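Long-range contacts in troponin C (Chlamys nipponensis akazara, PDB 3TZ1), which binds calcium, here through its C-terminal EF-hand domain, and so abolishes the inhibitory action of troponin on actin filaments in striated muscle: residues A[7-12]-A[64-69]; A[21-26]-A[57-62]. One frame throughout, in Å; residues are numbered along the deposited sequence.

How the contacts relate
From the N terminus the chain runs through helix 6-16, whose residues 7-12 give the first half of contact 1, then turns through 21-26 into strand 24-25, the first half of contact 2. Helices 26-36 and 42-52 follow before the chain returns at 57-62 and closes contact 2, pairing strand 59-60 with strand 24-25. Residues 64-69 on helix 62-70 then close contact 1 around the whole path, so that contact 2 is nested inside it. Contact 2 joins the two EF-hand loops; contact 1 joins the first helix to the last. The two meet where Leu9 packs on Tyr62, and both supply ligands to one calcium ion.

Contact 1 (A[7-12]-A[64-69]); sequences RELKEA and EFKCLM. With CA (calcium ion), chain C.
In this paired EF-hand domain the entering helix of the first hand meets the exiting helix of the second through Leu9 and Ala12 on one side and Phe65, Lys66 and Met69 on the other. The axes of the two short segments run 128° apart and approach to 10.8 Å, a separation spanned by side chains. Leu9 does most of the bridging. Anti to the backbone N (chi1 -174°), its CG comes to 3.9 Å from Phe65 CE2. CD1 lies 3.3 Å from the same Phe65 CE2, reaching the ring obliquely while the two side chains slide past each other in opposite directions. This methyl is also pressed tightly against Met69, 3.4 Å from its CB. CD2 instead meets the aliphatic base of Lys66, 3.8 Å from CB, and the two side chains cross at about a right angle; the extended lysine carries NZ to a salt bridge with Glu6, one residue before 7-12 on the same helix. Ala12 CB sits at the edge of the Phe65 ring, near its plane, 4.0 Å from CZ. Within helix 62-70, Met69 CG rests 3.8 Å above the ring plane, over its centre. Phe65 also packs against an apolar side chain of the bound peptide. One residue earlier, Glu64 grips the calcium ion with OE1 and OE2, each at 2.6 Å. With no hydrogen bond between 7-12 and 64-69, their contact depends on close fit of apolar shapes, and the Lys66-Glu6 pair beside it adds an ionic tie between the helices.

Contact 2 (A[21-26]-A[57-62]); sequences KGVIKV and SGTVDY. With CA (calcium ion), chain C.
Ile24 and Val60 pair across the short antiparallel sheet that joins the two EF-hand loops, and their backbones satisfy each other in both directions. Ile24 N donates to Val60 O at 2.9 Å, nearly straight at 168°, and Val60 N returns a bond to Ile24 O at 2.7 Å. Beyond the non-hydrogen-bonded pair Lys25 and Thr59, Val26 N donates to Gly58 O at 3.1 Å, with the donor N well above the carbonyl plane. At the other end water 2 links the segments, donating to Gly22 O and accepting from Tyr62 N. Thr59 O faces the calcium ion instead, binding it at 2.4 Å, and Ser57 OG binds it at 2.7 Å. That serine oxygen also shares a hydrogen bond with Thr59 OG1, while water 1, another calcium ligand, donates to Asp61 OD2. Tyr62 OH is hydrogen-bonded to Glu6. Beside the sheet, Val23 CB lies 3.9 Å from Thr59 CB, the two side chains crossing obliquely, and its CG2 meets Thr59 CG2. CG1, anti to the carbonyl carbon (chi1 -66°), leans instead toward Asp61 CA. An alanine here removes CG1 and CG2 and would probably leave a gap beside Thr59 and Asp61, with Thr59 CG2 less firmly packed. Ile24 and Val60 lie on the face opposite Lys25 and Thr59, CB to CB at 4.1 Å, and both pack on Phe65. Asp53, Asp55 and Glu64 complete the protein ligands of the ion. Two loops paired through a short antiparallel sheet, with one carbonyl turned to the metal, are the hallmark of paired EF-hands.

Contact 1 (A[7-12]-A[64-69])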
loop_
_atom_site.group_PDB
_atom_site.type_symbol
_atom_site.label_atom_id
_atom_site.label_comp_id
_atom_site.label_asym_id
_atom_site.label_seq_id
_atom_site.Cartn_x
_atom_site.Cartn_y
_atom_site.Cartn_z
ATOM N N ARG A 7 -3.630 -13.197 -8.235
ATOM C CA ARG A 7 -5.077 -12.989 -8.246
ATOM C C ARG A 7 -5.489 -12.124 -7.073
ATOM O O ARG A 7 -6.342 -11.239 -7.192
ATOM C CB ARG A 7 -5.818 -14.320 -8.159
ATOM C CG ARG A 7 -6.207 -14.904 -9.493
ATOM C CD ARG A 7 -6.895 -16.241 -9.284
ATOM N NE ARG A 7 -6.073 -17.126 -8.461
ATOM C CZ ARG A 7 -6.435 -18.345 -8.079
ATOM N NH1 ARG A 7 -7.615 -18.835 -8.442
ATOM N NH2 ARG A 7 -5.614 -19.075 -7.332
ATOM N N GLU A 8 -4.891 -12.405 -5.923
ATOM C CA GLU A 8 -5.189 -11.671 -4.706
ATOM C C GLU A 8 -4.663 -10.245 -4.821
ATOM O O GLU A 8 -5.319 -9.292 -4.400
ATOM C CB GLU A 8 -4.540 -12.373 -3.519
ATOM C CG GLU A 8 -5.278 -12.192 -2.228
ATOM C CD GLU A 8 -4.613 -12.929 -1.096
ATOM O OE1 GLU A 8 -3.941 -13.950 -1.366
ATOM O OE2 GLU A 8 -4.750 -12.478 0.055
ATOM N N LEU A 9 -3.468 -10.114 -5.389
ATOM C CA LEU A 9 -2.856 -8.811 -5.628
ATOM C C LEU A 9 -3.725 -7.949 -6.533
ATOM O O LEU A 9 -3.951 -6.769 -6.258
ATOM C CB LEU A 9 -1.475 -8.979 -6.273
ATOM C CG LEU A 9 -0.691 -7.678 -6.434
ATOM C CD1 LEU A 9 -0.181 -7.227 -5.079
ATOM C CD2 LEU A 9 0.469 -7.845 -7.419
ATOM N N LYS A 10 -4.213 -8.541 -7.619
ATOM C CA LYS A 10 -5.060 -7.816 -8.554
ATOM C C LYS A 10 -6.378 -7.410 -7.900
ATOM O O LYS A 10 -6.874 -6.310 -8.128
ATOM C CB LYS A 10 -5.307 -8.644 -9.822
ATOM C CG LYS A 10 -4.071 -8.765 -10.697
ATOM C CD LYS A 10 -4.377 -9.448 -12.013
ATOM C CE LYS A 10 -3.123 -9.560 -12.868
ATOM N NZ LYS A 10 -3.382 -10.229 -14.174
ATOM N N GLU A 11 -6.934 -8.286 -7.070
ATOM C CA GLU A 11 -8.168 -7.962 -6.361
ATOM C C GLU A 11 -7.956 -6.809 -5.377
ATOM O O GLU A 11 -8.787 -5.908 -5.277
ATOM C CB GLU A 11 -8.724 -9.194 -5.635
ATOM C CG GLU A 11 -10.003 -8.927 -4.833
ATOM C CD GLU A 11 -11.221 -8.672 -5.722
ATOM O OE1 GLU A 11 -11.145 -8.939 -6.940
ATOM O OE2 GLU A 11 -12.256 -8.210 -5.198
ATOM N N ALA A 12 -6.846 -6.845 -4.640
ATOM C CA ALA A 12 -6.499 -5.762 -3.722
ATOM C C ALA A 12 -6.351 -4.433 -4.458
ATOM O O ALA A 12 -6.861 -3.402 -4.011
ATOM C CB ALA A 12 -5.205 -6.089 -2.979
ATOM N N GLU A 64 4.155 -0.644 -9.423
ATOM C CA GLU A 64 4.673 -0.209 -8.128
ATOM C C GLU A 64 4.059 -1.042 -7.017
ATOM O O GLU A 64 4.724 -1.420 -6.052
ATOM C CB GLU A 64 4.375 1.271 -7.896
ATOM C CG GLU A 64 5.118 2.192 -8.833
ATOM C CD GLU A 64 4.693 3.617 -8.667
ATOM O OE1 GLU A 64 3.486 3.848 -8.419
ATOM O OE2 GLU A 64 5.566 4.505 -8.752
ATOM N N PHE A 65 2.776 -1.331 -7.166
ATOM C CA PHE A 65 2.058 -2.098 -6.166
ATOM C C PHE A 65 2.645 -3.508 -6.086
ATOM O O PHE A 65 2.876 -4.035 -4.999
ATOM C CB PHE A 65 0.574 -2.143 -6.527
ATOM C CG PHE A 65 -0.297 -2.712 -5.447
ATOM C CD1 PHE A 65 -0.367 -2.105 -4.208
ATOM C CD2 PHE A 65 -1.066 -3.852 -5.685
ATOM C CE1 PHE A 65 -1.188 -2.632 -3.204
ATOM C CE2 PHE A 65 -1.877 -4.384 -4.690
ATOM C CZ PHE A 65 -1.942 -3.766 -3.452
ATOM N N LYS A 66 2.913 -4.102 -7.247
ATOM C CA LYS A 66 3.446 -5.458 -7.304
ATOM C C LYS A 66 4.845 -5.528 -6.709
ATOM O O LYS A 66 5.181 -6.465 -5.975
ATOM C CB LYS A 66 3.445 -5.975 -8.748
ATOM C CG LYS A 66 3.925 -7.402 -8.879
ATOM C CD LYS A 66 3.677 -7.965 -10.268
ATOM C CE LYS A 66 4.094 -9.429 -10.324
ATOM N NZ LYS A 66 3.864 -10.039 -11.663
ATOM N N CYS A 67 5.656 -4.527 -7.024
ATOM C CA CYS A 67 7.014 -4.441 -6.497
ATOM C C CYS A 67 7.005 -4.471 -4.977
ATOM O O CYS A 67 7.808 -5.163 -4.358
ATOM C CB CYS A 67 7.698 -3.164 -6.985
ATOM S SG CYS A 67 8.304 -3.254 -8.687
ATOM N N LEU A 68 6.095 -3.712 -4.376
ATOM C CA LEU A 68 5.998 -3.675 -2.921
ATOM C C LEU A 68 5.522 -5.015 -2.395
ATOM O O LEU A 68 6.131 -5.612 -1.500
ATOM C CB LEU A 68 5.030 -2.582 -2.466
ATOM C CG LEU A 68 4.613 -2.667 -0.987
ATOM C CD1 LEU A 68 5.827 -2.474 -0.061
ATOM C CD2 LEU A 68 3.541 -1.645 -0.675
ATOM N N MET A 69 4.425 -5.496 -2.966
ATOM C CA MET A 69 3.718 -6.615 -2.372
ATOM C C MET A 69 4.382 -7.975 -2.603
ATOM O O MET A 69 4.319 -8.851 -1.742
ATOM C CB MET A 69 2.262 -6.611 -2.840
ATOM C CG MET A 69 1.511 -5.327 -2.473
ATOM S SD MET A 69 1.419 -5.008 -0.693
ATOM C CE MET A 69 0.654 -6.521 -0.130
HETATM CA CA CA C . 3.794 6.383 -8.825
HETATM O O HOH W 1 3.066 5.700 -11.257
#

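Contact 2 (A[21-26]-A[57-62])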
loop_
_atom_site.group_PDB
_atom_site.type_symbol
_atom_site.label_atom_id
_atom_site.label_comp_id
_atom_site.label_asym_id
_atom_site.label_seq_id
_atom_site.Cartn_x
_atom_site.Cartn_y
_atom_site.Cartn_z
ATOM N N LYS A 21 -9.361 4.464 -11.894
ATOM C CA LYS A 21 -8.439 5.084 -12.837
ATOM C C LYS A 21 -7.160 4.273 -13.105
ATOM O O LYS A 21 -6.273 4.728 -13.821
ATOM C CB LYS A 21 -8.124 6.523 -12.414
ATOM C CG LYS A 21 -9.331 7.459 -12.512
ATOM C CD LYS A 21 -8.960 8.903 -12.194
ATOM C CE LYS A 21 -10.189 9.810 -12.217
ATOM N NZ LYS A 21 -10.345 10.611 -10.963
ATOM N N GLY A 22 -7.057 3.086 -12.510
ATOM C CA GLY A 22 -5.900 2.230 -12.717
ATOM C C GLY A 22 -4.745 2.497 -11.763
ATOM O O GLY A 22 -3.630 2.015 -11.964
ATOM N N VAL A 23 -5.001 3.283 -10.724
ATOM C CA VAL A 23 -3.972 3.584 -9.729
ATOM C C VAL A 23 -4.580 3.647 -8.338
ATOM O O VAL A 23 -5.797 3.735 -8.185
ATOM C CB VAL A 23 -3.271 4.937 -9.997
ATOM C CG1 VAL A 23 -2.478 4.893 -11.295
ATOM C CG2 VAL A 23 -4.289 6.082 -10.005
ATOM N N ILE A 24 -3.723 3.591 -7.323
ATOM C CA ILE A 24 -4.140 3.875 -5.958
ATOM C C ILE A 24 -3.567 5.244 -5.594
ATOM O O ILE A 24 -2.367 5.440 -5.655
ATOM C CB ILE A 24 -3.604 2.808 -4.984
ATOM C CG1 ILE A 24 -4.062 1.412 -5.425
ATOM C CG2 ILE A 24 -4.070 3.099 -3.559
ATOM C CD1 ILE A 24 -3.389 0.279 -4.670
ATOM N N LYS A 25 -4.426 6.200 -5.248
ATOM C CA LYS A 25 -3.952 7.518 -4.849
ATOM C C LYS A 25 -3.206 7.399 -3.526
ATOM O O LYS A 25 -3.558 6.583 -2.676
ATOM C CB LYS A 25 -5.119 8.500 -4.716
ATOM C CG LYS A 25 -5.799 8.846 -6.034
ATOM C CD LYS A 25 -7.134 9.534 -5.795
ATOM C CE LYS A 25 -6.966 10.977 -5.314
ATOM N NZ LYS A 25 -6.557 11.910 -6.407
ATOM N N VAL A 26 -2.172 8.206 -3.353
ATOM C CA VAL A 26 -1.368 8.127 -2.143
ATOM C C VAL A 26 -2.178 8.474 -0.883
ATOM O O VAL A 26 -1.858 8.013 0.214
ATOM C CB VAL A 26 -0.081 8.975 -2.281
ATOM C CG1 VAL A 26 0.365 9.518 -0.939
ATOM C CG2 VAL A 26 1.008 8.140 -2.948
ATOM N N SER A 57 4.723 10.337 -8.039
ATOM C CA SER A 57 3.638 10.831 -8.881
ATOM C C SER A 57 2.380 11.102 -8.063
ATOM O O SER A 57 1.431 11.727 -8.546
ATOM C CB SER A 57 3.342 9.846 -10.017
ATOM O OG SER A 57 2.641 8.704 -9.541
ATOM N N GLY A 58 2.380 10.630 -6.816
ATOM C CA GLY A 58 1.227 10.760 -5.948
ATOM C C GLY A 58 0.193 9.684 -6.235
ATOM O O GLY A 58 -0.922 9.727 -5.725
ATOM N N THR A 59 0.568 8.716 -7.063
ATOM C CA THR A 59 -0.314 7.603 -7.388
ATOM C C THR A 59 0.509 6.321 -7.419
ATOM O O THR A 59 1.673 6.333 -7.818
ATOM C CB THR A 59 -0.945 7.789 -8.773
ATOM O OG1 THR A 59 0.097 7.967 -9.740
ATOM C CG2 THR A 59 -1.850 9.005 -8.789
ATOM N N VAL A 60 -0.086 5.215 -7.014
ATOM C CA VAL A 60 0.616 3.937 -7.050
ATOM C C VAL A 60 0.084 3.126 -8.220
ATOM O O VAL A 60 -1.070 2.706 -8.199
ATOM C CB VAL A 60 0.405 3.155 -5.731
ATOM C CG1 VAL A 60 1.097 1.802 -5.794
ATOM C CG2 VAL A 60 0.933 3.961 -4.543
ATOM N N ASP A 61 0.897 2.917 -9.254
ATOM C CA ASP A 61 0.417 2.101 -10.372
ATOM C C ASP A 61 0.584 0.614 -10.049
ATOM O O ASP A 61 1.142 0.262 -9.007
ATOM C CB ASP A 61 1.069 2.505 -11.712
ATOM C CG ASP A 61 2.584 2.393 -11.698
ATOM O OD1 ASP A 61 3.107 1.326 -11.317
ATOM O OD2 ASP A 61 3.255 3.378 -12.081
ATOM N N TYR A 62 0.095 -0.266 -10.917
ATOM C CA TYR A 62 0.082 -1.688 -10.565
ATOM C C TYR A 62 1.492 -2.259 -10.453
ATOM O O TYR A 62 1.760 -3.128 -9.623
ATOM C CB TYR A 62 -0.752 -2.515 -11.550
ATOM C CG TYR A 62 -0.797 -3.987 -11.196
ATOM C CD1 TYR A 62 -0.089 -4.923 -11.944
ATOM C CD2 TYR A 62 -1.537 -4.439 -10.114
ATOM C CE1 TYR A 62 -0.123 -6.269 -11.622
ATOM C CE2 TYR A 62 -1.572 -5.784 -9.780
ATOM C CZ TYR A 62 -0.869 -6.692 -10.544
ATOM O OH TYR A 62 -0.902 -8.029 -10.217
HETATM CA CA CA C . 3.794 6.383 -8.825
HETATM O O HOH W 2 -1.557 0.557 -13.068
HETATM O O HOH W 1 3.066 5.700 -11.257
#